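Local coordinates for protein transcription regulator (Lactobacillus plantarum WCFS1, PDB 3CLK) that probably regulates transcription as a LacI-type DNA-binding protein, of which the periplasmic-binding-protein-like part, expected to sense a small effector, is present here as a dimer, at residues 28-33 and 70-75; 110-115 and 268-273; 195-200 and 231-236; 221-226 and 238-243. All coordinates share one frame; numbering follows the deposited sequence.

Contact 1: 28-33 and 70-75; sequences DGIQEE and LLLSIA
CG1 of I30 and CG of L70 both lie beside the backbone N, anti to the carbonyl carbon (chi1 -68° and -61°), and this aims the two chains at each other between helix 22-34 and strand 68-72. The setting is the N-terminal alpha/beta subdomain of a type I periplasmic-binding-protein fold, in which a parallel sheet is covered by helices; strand 68-72 runs in it beside strand 11-15. In I30 the chain is extended beyond CG1 (chi2 175°), which carries CD1 to the sheet, while CG2 stays anti to the backbone N. The two side chains meet tip to tip, with CD1 of I30 lying 3.5 Å from CD1 of L70. That leucine methyl is also touched by other parts of the isoleucine, since I30 CG1 comes within 3.8 Å of L70 CD1. I30 CG2 completes the grip on the same L70 CD1 at 4.0 Å. L72 takes part differently: it and I30 slide past each other in opposite directions, and its CD2 meets the isoleucine from beside it.

The evidence for a purely apolar junction is that every close pair is carbon on carbon, while the nearest CA atoms, those of I30 and L70, remain 9.1 Å apart. All three residues are buried. V248 and I251 of helix 240-256 cover I30 and L70 respectively, and L94 of the next strand reaches both I30 and L72. The farther of the two strand contacts made by the isoleucine tip is I30 CD1 to L72 CD2, at 4.1 Å.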
loop_
_atom_site.group_PDB
_atom_site.type_symbol
_atom_site.label_atom_id
_atom_site.label_comp_id
_atom_site.label_asym_id
_atom_site.label_seq_id
_atom_site.Cartn_x
_atom_site.Cartn_y
_atom_site.Cartn_z
ATOM N N ASP B 28 -9.224 4.229 -6.555
ATOM C CA ASP B 28 -10.541 4.275 -5.930
ATOM C C ASP B 28 -11.353 5.381 -6.588
ATOM O O ASP B 28 -12.539 5.206 -6.865
ATOM C CB ASP B 28 -10.441 4.537 -4.425
ATOM C CG ASP B 28 -9.873 3.356 -3.661
ATOM O OD1 ASP B 28 -10.146 2.199 -4.044
ATOM O OD2 ASP B 28 -9.164 3.586 -2.661
ATOM N N GLY B 29 -10.705 6.515 -6.841
ATOM C CA GLY B 29 -11.383 7.631 -7.471
ATOM C C GLY B 29 -11.803 7.290 -8.890
ATOM O O GLY B 29 -12.893 7.660 -9.328
ATOM N N ILE B 30 -10.933 6.585 -9.606
ATOM C CA ILE B 30 -11.212 6.175 -10.978
ATOM C C ILE B 30 -12.357 5.172 -10.970
ATOM O O ILE B 30 -13.310 5.284 -11.745
ATOM C CB ILE B 30 -9.976 5.501 -11.626
ATOM C CG1 ILE B 30 -8.866 6.531 -11.835
ATOM C CG2 ILE B 30 -10.358 4.861 -12.955
ATOM C CD1 ILE B 30 -7.576 5.929 -12.351
ATOM N N GLN B 31 -12.257 4.193 -10.079
ATOM C CA GLN B 31 -13.272 3.162 -9.963
ATOM C C GLN B 31 -14.647 3.765 -9.712
ATOM O O GLN B 31 -15.640 3.317 -10.287
ATOM C CB GLN B 31 -12.899 2.185 -8.839
ATOM C CG GLN B 31 -13.890 1.048 -8.632
ATOM C CD GLN B 31 -15.063 1.444 -7.754
ATOM O OE1 GLN B 31 -16.032 0.693 -7.611
ATOM N NE2 GLN B 31 -14.977 2.626 -7.149
ATOM N N GLU B 32 -14.710 4.791 -8.871
ATOM C CA GLU B 32 -15.988 5.417 -8.564
ATOM C C GLU B 32 -16.562 6.228 -9.718
ATOM O O GLU B 32 -17.746 6.115 -10.029
ATOM C CB GLU B 32 -15.869 6.307 -7.325
ATOM C CG GLU B 32 -17.183 6.962 -6.937
ATOM C CD GLU B 32 -17.188 7.460 -5.509
ATOM O OE1 GLU B 32 -16.963 6.635 -4.595
ATOM O OE2 GLU B 32 -17.422 8.670 -5.304
ATOM N N GLU B 33 -15.728 7.048 -10.345
ATOM C CA GLU B 33 -16.178 7.873 -11.459
ATOM C C GLU B 33 -16.528 6.986 -12.649
ATOM O O GLU B 33 -17.418 7.308 -13.436
ATOM C CB GLU B 33 -15.088 8.873 -11.847
ATOM C CG GLU B 33 -15.529 9.963 -12.818
ATOM C CD GLU B 33 -16.640 10.841 -12.264
ATOM O OE1 GLU B 33 -16.776 10.936 -11.026
ATOM O OE2 GLU B 33 -17.375 11.448 -13.070
ATOM N N LEU B 70 -5.447 5.780 -18.615
ATOM C CA LEU B 70 -4.981 6.687 -17.575
ATOM C C LEU B 70 -3.637 6.150 -17.084
ATOM O O LEU B 70 -3.528 4.976 -16.722
ATOM C CB LEU B 70 -5.987 6.725 -16.422
ATOM C CG LEU B 70 -7.392 7.215 -16.791
ATOM C CD1 LEU B 70 -8.321 7.085 -15.584
ATOM C CD2 LEU B 70 -7.313 8.661 -17.251
ATOM N N LEU B 71 -2.613 6.997 -17.084
ATOM C CA LEU B 71 -1.296 6.552 -16.642
ATOM C C LEU B 71 -0.945 7.169 -15.295
ATOM O O LEU B 71 -0.689 8.368 -15.193
ATOM C CB LEU B 71 -0.230 6.894 -17.693
ATOM C CG LEU B 71 -0.476 6.250 -19.066
ATOM C CD1 LEU B 71 -1.354 7.171 -19.907
ATOM C CD2 LEU B 71 0.839 5.993 -19.767
ATOM N N LEU B 72 -0.950 6.326 -14.268
ATOM C CA LEU B 72 -0.659 6.742 -12.907
ATOM C C LEU B 72 0.823 6.906 -12.637
ATOM O O LEU B 72 1.523 5.944 -12.312
ATOM C CB LEU B 72 -1.244 5.737 -11.910
ATOM C CG LEU B 72 -2.743 5.434 -12.009
ATOM C CD1 LEU B 72 -3.226 4.813 -10.699
ATOM C CD2 LEU B 72 -3.510 6.709 -12.285
ATOM N N SER B 73 1.294 8.135 -12.783
ATOM C CA SER B 73 2.688 8.460 -12.539
ATOM C C SER B 73 3.655 7.496 -13.221
ATOM O O SER B 73 4.491 6.875 -12.561
ATOM C CB SER B 73 2.952 8.477 -11.033
ATOM O OG SER B 73 4.184 9.108 -10.747
ATOM N N ILE B 74 3.529 7.366 -14.538
ATOM C CA ILE B 74 4.414 6.492 -15.307
ATOM C C ILE B 74 5.267 7.353 -16.233
ATOM O O ILE B 74 4.744 8.177 -16.987
ATOM C CB ILE B 74 3.621 5.465 -16.167
ATOM C CG1 ILE B 74 3.449 4.149 -15.405
ATOM C CG2 ILE B 74 4.355 5.192 -17.481
ATOM C CD1 ILE B 74 2.500 4.222 -14.249
ATOM N N ALA B 75 6.580 7.159 -16.171
ATOM C CA ALA B 75 7.503 7.909 -17.014
ATOM C C ALA B 75 7.813 7.094 -18.267
ATOM O O ALA B 75 8.742 6.285 -18.284
ATOM C CB ALA B 75 8.790 8.207 -16.248
#

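Contact 2: 110-115 and 268-273; sequences EDIGYQ and IPVNPV
V270 lays its CG2 methyl against the amide end of Q115, 3.7 Å from Q115 NE2, while the two side chains run past each other in opposite directions. Its other branch, V270 CG1, meets CG1 of the buried I112 at 3.9 Å, the two chains crossing at about a right angle. Q115 CG lies beside the backbone N (chi1 -77°), and the extended chain beyond it carries the amide to V270. The glutamine amide is fixed in turn from within helix 109-121: Q115 NE2 donates to D111 OD2 at 2.6 Å, approaching 42° above the carboxylate plane but within the amide's own plane. This leaves the carbonyl end turned to the strand, where Q115 OE1 packs on P272 CD at 3.6 Å. A leucine in place of Q115 would probably leave D111 OD2 without this N-H partner and its carboxylate freer to turn.

The helix also carries a salt bridge from E110 to K149 and a cation-pi contact of Y114 with the same lysine, both tying it to helix 138-153. I236 of strand 234-237, the antiparallel neighbour of strand 271-273, touches V270, P272 and Q115, so helix 109-121 covers the edge of the C-terminal sheet.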
loop_
_atom_site.group_PDB
_atom_site.type_symbol
_atom_site.label_atom_id
_atom_site.label_comp_id
_atom_site.label_asym_id
_atom_site.label_seq_id
_atom_site.Cartn_x
_atom_site.Cartn_y
_atom_site.Cartn_z
ATOM N N GLU B 110 5.938 22.164 -7.560
ATOM C CA GLU B 110 6.704 23.249 -6.980
ATOM C C GLU B 110 5.978 23.776 -5.745
ATOM O O GLU B 110 6.600 24.022 -4.711
ATOM C CB GLU B 110 6.910 24.390 -7.981
ATOM C CG GLU B 110 7.888 25.427 -7.445
ATOM C CD GLU B 110 8.099 26.608 -8.370
ATOM O OE1 GLU B 110 8.294 26.391 -9.586
ATOM O OE2 GLU B 110 8.087 27.750 -7.872
ATOM N N ASP B 111 4.662 23.945 -5.847
ATOM C CA ASP B 111 3.889 24.449 -4.715
ATOM C C ASP B 111 3.888 23.452 -3.558
ATOM O O ASP B 111 3.736 23.844 -2.404
ATOM C CB ASP B 111 2.453 24.778 -5.138
ATOM C CG ASP B 111 1.726 25.631 -4.109
ATOM O OD1 ASP B 111 2.290 26.655 -3.678
ATOM O OD2 ASP B 111 0.591 25.283 -3.729
ATOM N N ILE B 112 4.061 22.164 -3.856
ATOM C CA ILE B 112 4.118 21.174 -2.786
ATOM C C ILE B 112 5.362 21.454 -1.957
ATOM O O ILE B 112 5.292 21.549 -0.730
ATOM C CB ILE B 112 4.192 19.722 -3.323
ATOM C CG1 ILE B 112 2.819 19.291 -3.845
ATOM C CG2 ILE B 112 4.681 18.773 -2.208
ATOM C CD1 ILE B 112 2.743 17.839 -4.281
ATOM N N GLY B 113 6.498 21.602 -2.633
ATOM C CA GLY B 113 7.748 21.874 -1.944
ATOM C C GLY B 113 7.698 23.202 -1.212
ATOM O O GLY B 113 8.261 23.355 -0.118
ATOM N N TYR B 114 7.017 24.159 -1.833
ATOM C CA TYR B 114 6.846 25.499 -1.294
ATOM C C TYR B 114 6.018 25.471 -0.009
ATOM O O TYR B 114 6.426 26.033 1.000
ATOM C CB TYR B 114 6.152 26.381 -2.332
ATOM C CG TYR B 114 6.062 27.849 -1.967
ATOM C CD1 TYR B 114 7.205 28.654 -1.917
ATOM C CD2 TYR B 114 4.829 28.446 -1.727
ATOM C CE1 TYR B 114 7.111 30.026 -1.643
ATOM C CE2 TYR B 114 4.723 29.804 -1.454
ATOM C CZ TYR B 114 5.864 30.591 -1.416
ATOM O OH TYR B 114 5.739 31.941 -1.163
ATOM N N GLN B 115 4.862 24.818 -0.049
ATOM C CA GLN B 115 4.001 24.729 1.129
ATOM C C GLN B 115 4.605 23.905 2.269
ATOM O O GLN B 115 4.500 24.276 3.439
ATOM C CB GLN B 115 2.639 24.152 0.744
ATOM C CG GLN B 115 1.739 25.167 0.049
ATOM C CD GLN B 115 0.323 24.663 -0.130
ATOM O OE1 GLN B 115 -0.301 24.182 0.814
ATOM N NE2 GLN B 115 -0.197 24.786 -1.340
ATOM N N ILE B 268 -4.287 19.893 -9.290
ATOM C CA ILE B 268 -5.263 19.674 -8.235
ATOM C C ILE B 268 -4.627 20.244 -6.972
ATOM O O ILE B 268 -3.508 19.868 -6.607
ATOM C CB ILE B 268 -5.544 18.171 -8.024
ATOM C CG1 ILE B 268 -6.016 17.539 -9.337
ATOM C CG2 ILE B 268 -6.605 17.989 -6.935
ATOM C CD1 ILE B 268 -7.379 18.030 -9.815
ATOM N N PRO B 269 -5.328 21.163 -6.288
ATOM C CA PRO B 269 -4.797 21.774 -5.064
ATOM C C PRO B 269 -4.420 20.744 -3.993
ATOM O O PRO B 269 -5.008 19.663 -3.922
ATOM C CB PRO B 269 -5.944 22.682 -4.606
ATOM C CG PRO B 269 -6.660 23.015 -5.889
ATOM C CD PRO B 269 -6.672 21.686 -6.599
ATOM N N VAL B 270 -3.413 21.074 -3.191
ATOM C CA VAL B 270 -2.991 20.216 -2.088
ATOM C C VAL B 270 -3.301 20.984 -0.806
ATOM O O VAL B 270 -3.472 22.206 -0.831
ATOM C CB VAL B 270 -1.473 19.908 -2.100
ATOM C CG1 VAL B 270 -1.096 19.149 -3.364
ATOM C CG2 VAL B 270 -0.679 21.191 -1.952
ATOM N N ASN B 271 -3.369 20.275 0.314
ATOM C CA ASN B 271 -3.674 20.920 1.584
ATOM C C ASN B 271 -2.892 20.323 2.737
ATOM O O ASN B 271 -2.798 19.105 2.872
ATOM C CB ASN B 271 -5.164 20.792 1.897
ATOM C CG ASN B 271 -6.034 21.354 0.803
ATOM O OD1 ASN B 271 -6.150 20.769 -0.275
ATOM N ND2 ASN B 271 -6.646 22.502 1.066
ATOM N N PRO B 272 -2.317 21.179 3.589
ATOM C CA PRO B 272 -1.558 20.660 4.725
ATOM C C PRO B 272 -2.501 20.070 5.770
ATOM O O PRO B 272 -3.571 20.624 6.042
ATOM C CB PRO B 272 -0.809 21.891 5.229
ATOM C CG PRO B 272 -1.741 23.016 4.885
ATOM C CD PRO B 272 -2.188 22.643 3.492
ATOM N N VAL B 273 -2.120 18.922 6.317
ATOM C CA VAL B 273 -2.905 18.259 7.349
ATOM C C VAL B 273 -2.003 18.135 8.572
ATOM O O VAL B 273 -1.061 17.337 8.585
ATOM C CB VAL B 273 -3.347 16.851 6.921
ATOM C CG1 VAL B 273 -4.024 16.150 8.097
ATOM C CG2 VAL B 273 -4.293 16.940 5.738
#

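Contact 3: 195-200 and 231-236; sequences MTAIGI and PQLTSI
Apolar contacts alone join A197 and I198 of helix 194-206 to L233 of the segment 231-236. The closest is made by the methyl of A197, whose CB lies 3.5 Å from L233 CD1. The second leucine methyl touches the same carbon, L233 CD2 being 3.9 Å from A197 CB, so the alanine faces the fork of the leucine. I198 comes across at about a right angle, and its CG1 meets L233 CD1 at 4.1 Å. L233 has CG beside its backbone N (chi1 -68°), a setting that sends the fork to the helix. The short alanine lets the backbones come near: the CA atoms of A197 and L233 are 7.8 Å apart.

Polar contacts run along each segment and to its neighbours. The helix keeps its regular bonds, as from G199 N to M195 O at 3.2 Å. On the strand side R275 NH1 takes the carbonyl of L233 and the hydroxyl of S235, and T234 bonds to the backbone N of R275 and to the hydroxyl of S277. Packing completes the enclosure: I217 of strand 216-219 covers L233, and I228 of the second subunit lies on I198, at the dimer interface.

The contact joins a helix to the sheet it covers in the C-terminal subdomain. Since all three touching residues are buried and offer one another only carbon, its cohesion depends on the fit of aliphatic carbons; the contact itself probably has little directional preference, while polar bonds nearby hold the strand.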
loop_
_atom_site.group_PDB
_atom_site.type_symbol
_atom_site.label_atom_id
_atom_site.label_comp_id
_atom_site.label_asym_id
_atom_site.label_seq_id
_atom_site.Cartn_x
_atom_site.Cartn_y
_atom_site.Cartn_z
HETATM N N MSE B 195 6.458 7.132 2.992
HETATM C CA MSE B 195 7.365 6.039 3.343
HETATM C C MSE B 195 8.752 6.603 3.668
HETATM O O MSE B 195 9.454 6.093 4.543
HETATM C CB MSE B 195 7.490 5.020 2.197
HETATM C CG MSE B 195 6.242 4.189 1.946
HETATM SE SE MSE B 195 5.723 3.250 3.566
HETATM C CE MSE B 195 7.333 2.237 3.876
ATOM N N THR B 196 9.160 7.638 2.946
ATOM C CA THR B 196 10.459 8.254 3.206
ATOM C C THR B 196 10.418 8.880 4.605
ATOM O O THR B 196 11.366 8.764 5.385
ATOM C CB THR B 196 10.791 9.318 2.124
ATOM O OG1 THR B 196 11.039 8.652 0.875
ATOM C CG2 THR B 196 12.046 10.130 2.512
ATOM N N ALA B 197 9.299 9.512 4.939
ATOM C CA ALA B 197 9.148 10.135 6.248
ATOM C C ALA B 197 9.239 9.105 7.368
ATOM O O ALA B 197 9.798 9.375 8.431
ATOM C CB ALA B 197 7.815 10.858 6.321
ATOM N N ILE B 198 8.698 7.917 7.144
ATOM C CA ILE B 198 8.754 6.915 8.188
ATOM C C ILE B 198 10.207 6.495 8.409
ATOM O O ILE B 198 10.624 6.304 9.546
ATOM C CB ILE B 198 7.859 5.701 7.853
ATOM C CG1 ILE B 198 6.410 6.161 7.671
ATOM C CG2 ILE B 198 7.886 4.690 9.006
ATOM C CD1 ILE B 198 5.454 5.034 7.356
ATOM N N GLY B 199 10.982 6.387 7.327
ATOM C CA GLY B 199 12.385 6.015 7.458
ATOM C C GLY B 199 13.155 7.078 8.234
ATOM O O GLY B 199 13.986 6.776 9.096
ATOM N N ILE B 200 12.881 8.339 7.923
ATOM C CA ILE B 200 13.526 9.451 8.613
ATOM C C ILE B 200 13.159 9.368 10.089
ATOM O O ILE B 200 14.018 9.471 10.968
ATOM C CB ILE B 200 13.022 10.810 8.078
ATOM C CG1 ILE B 200 13.490 11.008 6.637
ATOM C CG2 ILE B 200 13.519 11.955 8.979
ATOM C CD1 ILE B 200 12.849 12.197 5.944
ATOM N N PRO B 231 5.169 9.619 16.342
ATOM C CA PRO B 231 3.916 10.363 16.172
ATOM C C PRO B 231 3.356 10.317 14.754
ATOM O O PRO B 231 4.084 10.033 13.802
ATOM C CB PRO B 231 4.310 11.780 16.568
ATOM C CG PRO B 231 5.709 11.880 16.023
ATOM C CD PRO B 231 6.320 10.541 16.432
ATOM N N GLN B 232 2.064 10.605 14.620
ATOM C CA GLN B 232 1.433 10.628 13.308
ATOM C C GLN B 232 2.030 11.796 12.528
ATOM O O GLN B 232 2.218 12.887 13.066
ATOM C CB GLN B 232 -0.086 10.762 13.442
ATOM C CG GLN B 232 -0.699 9.569 14.157
ATOM C CD GLN B 232 -2.188 9.434 13.928
ATOM O OE1 GLN B 232 -2.953 10.375 14.141
ATOM N NE2 GLN B 232 -2.613 8.248 13.498
ATOM N N LEU B 233 2.317 11.556 11.255
ATOM C CA LEU B 233 2.959 12.545 10.395
ATOM C C LEU B 233 2.132 13.689 9.823
ATOM O O LEU B 233 1.102 13.472 9.179
ATOM C CB LEU B 233 3.645 11.827 9.231
ATOM C CG LEU B 233 4.851 10.940 9.525
ATOM C CD1 LEU B 233 5.059 9.960 8.370
ATOM C CD2 LEU B 233 6.081 11.810 9.731
ATOM N N THR B 234 2.603 14.910 10.056
ATOM C CA THR B 234 1.951 16.082 9.510
ATOM C C THR B 234 2.347 16.003 8.050
ATOM O O THR B 234 3.468 15.593 7.723
ATOM C CB THR B 234 2.495 17.381 10.123
ATOM O OG1 THR B 234 2.004 17.503 11.459
ATOM C CG2 THR B 234 2.046 18.598 9.316
ATOM N N SER B 235 1.447 16.394 7.162
ATOM C CA SER B 235 1.771 16.277 5.757
ATOM C C SER B 235 1.117 17.291 4.853
ATOM O O SER B 235 0.208 18.023 5.250
ATOM C CB SER B 235 1.361 14.887 5.270
ATOM O OG SER B 235 -0.053 14.739 5.336
ATOM N N ILE B 236 1.625 17.328 3.626
ATOM C CA ILE B 236 1.072 18.155 2.570
ATOM C C ILE B 236 0.397 17.032 1.806
ATOM O O ILE B 236 1.059 16.207 1.162
ATOM C CB ILE B 236 2.168 18.818 1.716
ATOM C CG1 ILE B 236 2.928 19.841 2.561
ATOM C CG2 ILE B 236 1.543 19.498 0.496
ATOM C CD1 ILE B 236 2.041 20.915 3.186
#

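Contact 4: 221-226 and 238-243; sequences DGTEMC and QDFFQM
Q238 N donates to D221 O at 3.0 Å with a fairly straight N-H...O angle of 161°, joining the loop after strand 216-219 to the link between strand 234-237 and helix 240-256. This second place is one of the interdomain crossovers of the type I periplasmic-binding-protein fold, for helix 240-256 packs on helix 22-34 of the other subdomain.

The side chains of D221 and Q238 lie alongside each other, pointing the same way, with carboxylate and amide nearly coplanar. CG of D221 stands beside the backbone N (chi1 -76°), which brings OD1 within 2.6 Å of Q238 NE2, a short but bent bond (132°). The amide's other atom, Q238 OE1, is held by S107, a residue of another crossover. D221 OD1 also touches the edge of the F240 ring, near its plane, 3.5 Å from CZ. Q238 CB lies over one face of that ring, and T223 CG2 comes obliquely to F240 CE2 at 3.9 Å. With D221 replaced by an alanine, Q238 NE2 is likely to be left without this acceptor and a gap opened at the ring edge. Water 1 lies 2.7 Å from D221 O and 2.8 Å from Q238 O.

G222 and T223 are fixed through their backbone N atoms by D194. At the start of helix 240-256 D239 is the N-cap, its OD1 accepting from Q242 N at 3.0 Å.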
loop_
_atom_site.group_PDB
_atom_site.type_symbol
_atom_site.label_atom_id
_atom_site.label_comp_id
_atom_site.label_asym_id
_atom_site.label_seq_id
_atom_site.Cartn_x
_atom_site.Cartn_y
_atom_site.Cartn_z
ATOM N N ASP B 221 2.472 13.762 0.486
ATOM C CA ASP B 221 1.505 12.750 0.036
ATOM C C ASP B 221 0.303 12.660 0.975
ATOM O O ASP B 221 -0.828 12.876 0.548
ATOM C CB ASP B 221 2.143 11.360 -0.148
ATOM C CG ASP B 221 2.978 11.263 -1.429
ATOM O OD1 ASP B 221 2.735 12.042 -2.378
ATOM O OD2 ASP B 221 3.875 10.401 -1.491
ATOM N N GLY B 222 0.540 12.353 2.248
ATOM C CA GLY B 222 -0.557 12.268 3.204
ATOM C C GLY B 222 -1.513 11.091 3.064
ATOM O O GLY B 222 -2.726 11.241 3.251
ATOM N N THR B 223 -0.982 9.924 2.727
ATOM C CA THR B 223 -1.804 8.722 2.596
ATOM C C THR B 223 -1.973 8.140 4.001
ATOM O O THR B 223 -1.439 8.690 4.964
ATOM C CB THR B 223 -1.114 7.665 1.720
ATOM O OG1 THR B 223 -0.032 7.082 2.448
ATOM C CG2 THR B 223 -0.562 8.300 0.459
ATOM N N GLU B 224 -2.692 7.022 4.110
ATOM C CA GLU B 224 -2.929 6.373 5.399
ATOM C C GLU B 224 -1.639 6.147 6.190
ATOM O O GLU B 224 -1.652 6.147 7.419
ATOM C CB GLU B 224 -3.663 5.035 5.204
ATOM C CG GLU B 224 -3.871 4.249 6.506
ATOM C CD GLU B 224 -4.909 3.134 6.384
ATOM O OE1 GLU B 224 -4.761 2.262 5.500
ATOM O OE2 GLU B 224 -5.872 3.132 7.182
HETATM N N MSE B 225 -0.529 5.960 5.486
HETATM C CA MSE B 225 0.755 5.750 6.145
HETATM C C MSE B 225 1.089 6.839 7.174
HETATM O O MSE B 225 1.867 6.590 8.098
HETATM C CB MSE B 225 1.877 5.662 5.107
HETATM C CG MSE B 225 1.783 4.457 4.190
HETATM SE SE MSE B 225 1.881 2.759 5.122
HETATM C CE MSE B 225 2.910 1.782 3.823
ATOM N N CYS B 226 0.512 8.030 7.026
ATOM C CA CYS B 226 0.775 9.123 7.968
ATOM C C CYS B 226 0.076 8.951 9.315
ATOM O O CYS B 226 0.488 9.543 10.311
ATOM C CB CYS B 226 0.351 10.472 7.380
ATOM S SG CYS B 226 1.388 11.056 6.024
ATOM N N GLN B 238 -1.982 15.233 -0.992
ATOM C CA GLN B 238 -2.390 15.376 -2.384
ATOM C C GLN B 238 -3.764 14.741 -2.477
ATOM O O GLN B 238 -4.046 13.759 -1.787
ATOM C CB GLN B 238 -1.434 14.628 -3.325
ATOM C CG GLN B 238 0.011 15.081 -3.268
ATOM C CD GLN B 238 0.823 14.543 -4.437
ATOM O OE1 GLN B 238 0.530 14.840 -5.591
ATOM N NE2 GLN B 238 1.840 13.743 -4.141
ATOM N N ASP B 239 -4.617 15.293 -3.328
ATOM C CA ASP B 239 -5.951 14.744 -3.484
ATOM C C ASP B 239 -5.939 13.717 -4.604
ATOM O O ASP B 239 -6.496 13.956 -5.677
ATOM C CB ASP B 239 -6.954 15.852 -3.804
ATOM C CG ASP B 239 -8.390 15.396 -3.635
ATOM O OD1 ASP B 239 -8.641 14.178 -3.691
ATOM O OD2 ASP B 239 -9.272 16.258 -3.452
ATOM N N PHE B 240 -5.301 12.574 -4.345
ATOM C CA PHE B 240 -5.198 11.493 -5.323
ATOM C C PHE B 240 -6.569 11.046 -5.821
ATOM O O PHE B 240 -6.760 10.788 -7.012
ATOM C CB PHE B 240 -4.478 10.285 -4.707
ATOM C CG PHE B 240 -3.072 10.577 -4.245
ATOM C CD1 PHE B 240 -2.089 10.960 -5.152
ATOM C CD2 PHE B 240 -2.726 10.444 -2.900
ATOM C CE1 PHE B 240 -0.770 11.207 -4.727
ATOM C CE2 PHE B 240 -1.415 10.688 -2.468
ATOM C CZ PHE B 240 -0.440 11.067 -3.378
ATOM N N PHE B 241 -7.520 10.942 -4.901
ATOM C CA PHE B 241 -8.864 10.512 -5.253
ATOM C C PHE B 241 -9.404 11.394 -6.376
ATOM O O PHE B 241 -9.863 10.897 -7.407
ATOM C CB PHE B 241 -9.790 10.614 -4.042
ATOM C CG PHE B 241 -11.121 9.942 -4.240
ATOM C CD1 PHE B 241 -11.275 8.586 -3.971
ATOM C CD2 PHE B 241 -12.219 10.663 -4.702
ATOM C CE1 PHE B 241 -12.508 7.954 -4.156
ATOM C CE2 PHE B 241 -13.456 10.042 -4.892
ATOM C CZ PHE B 241 -13.598 8.683 -4.616
ATOM N N GLN B 242 -9.337 12.704 -6.168
ATOM C CA GLN B 242 -9.823 13.654 -7.148
ATOM C C GLN B 242 -9.090 13.518 -8.480
ATOM O O GLN B 242 -9.688 13.705 -9.538
ATOM C CB GLN B 242 -9.681 15.079 -6.620
ATOM C CG GLN B 242 -10.301 16.131 -7.535
ATOM C CD GLN B 242 -11.754 15.822 -7.869
ATOM O OE1 GLN B 242 -12.565 15.552 -6.977
ATOM N NE2 GLN B 242 -12.090 15.865 -9.154
HETATM N N MSE B 243 -7.802 13.202 -8.433
HETATM C CA MSE B 243 -7.047 13.027 -9.663
HETATM C C MSE B 243 -7.716 11.930 -10.470
HETATM O O MSE B 243 -7.888 12.052 -11.683
HETATM C CB MSE B 243 -5.608 12.618 -9.365
HETATM C CG MSE B 243 -4.802 13.688 -8.684
HETATM SE SE MSE B 243 -2.964 13.147 -8.523
HETATM C CE MSE B 243 -2.420 14.376 -7.123
HETATM O O HOH W 1 -3.440 12.118 0.457
#

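Contact 1 comes first along the chain and lies in the N-terminal subdomain; the other three follow. The long loop closed by contact 2 contains contacts 3 and 4, whose segments alternate. Contact 1 is about 24 Å from contact 3, centre to centre, on the opposite side of the chain's centre. Contacts 2 and 3 share the C-terminal sheet through neighbouring strands 271-273 and 234-237. Contact 4 lies between the subdomains, about 13 Å from contacts 1 and 3 and 12 Å from contact 2, again between centres, and touches all three. Contacts 1, 3 and 4 also reach the second subunit, so both subdomains and the crossover between them take part in the dimer interface.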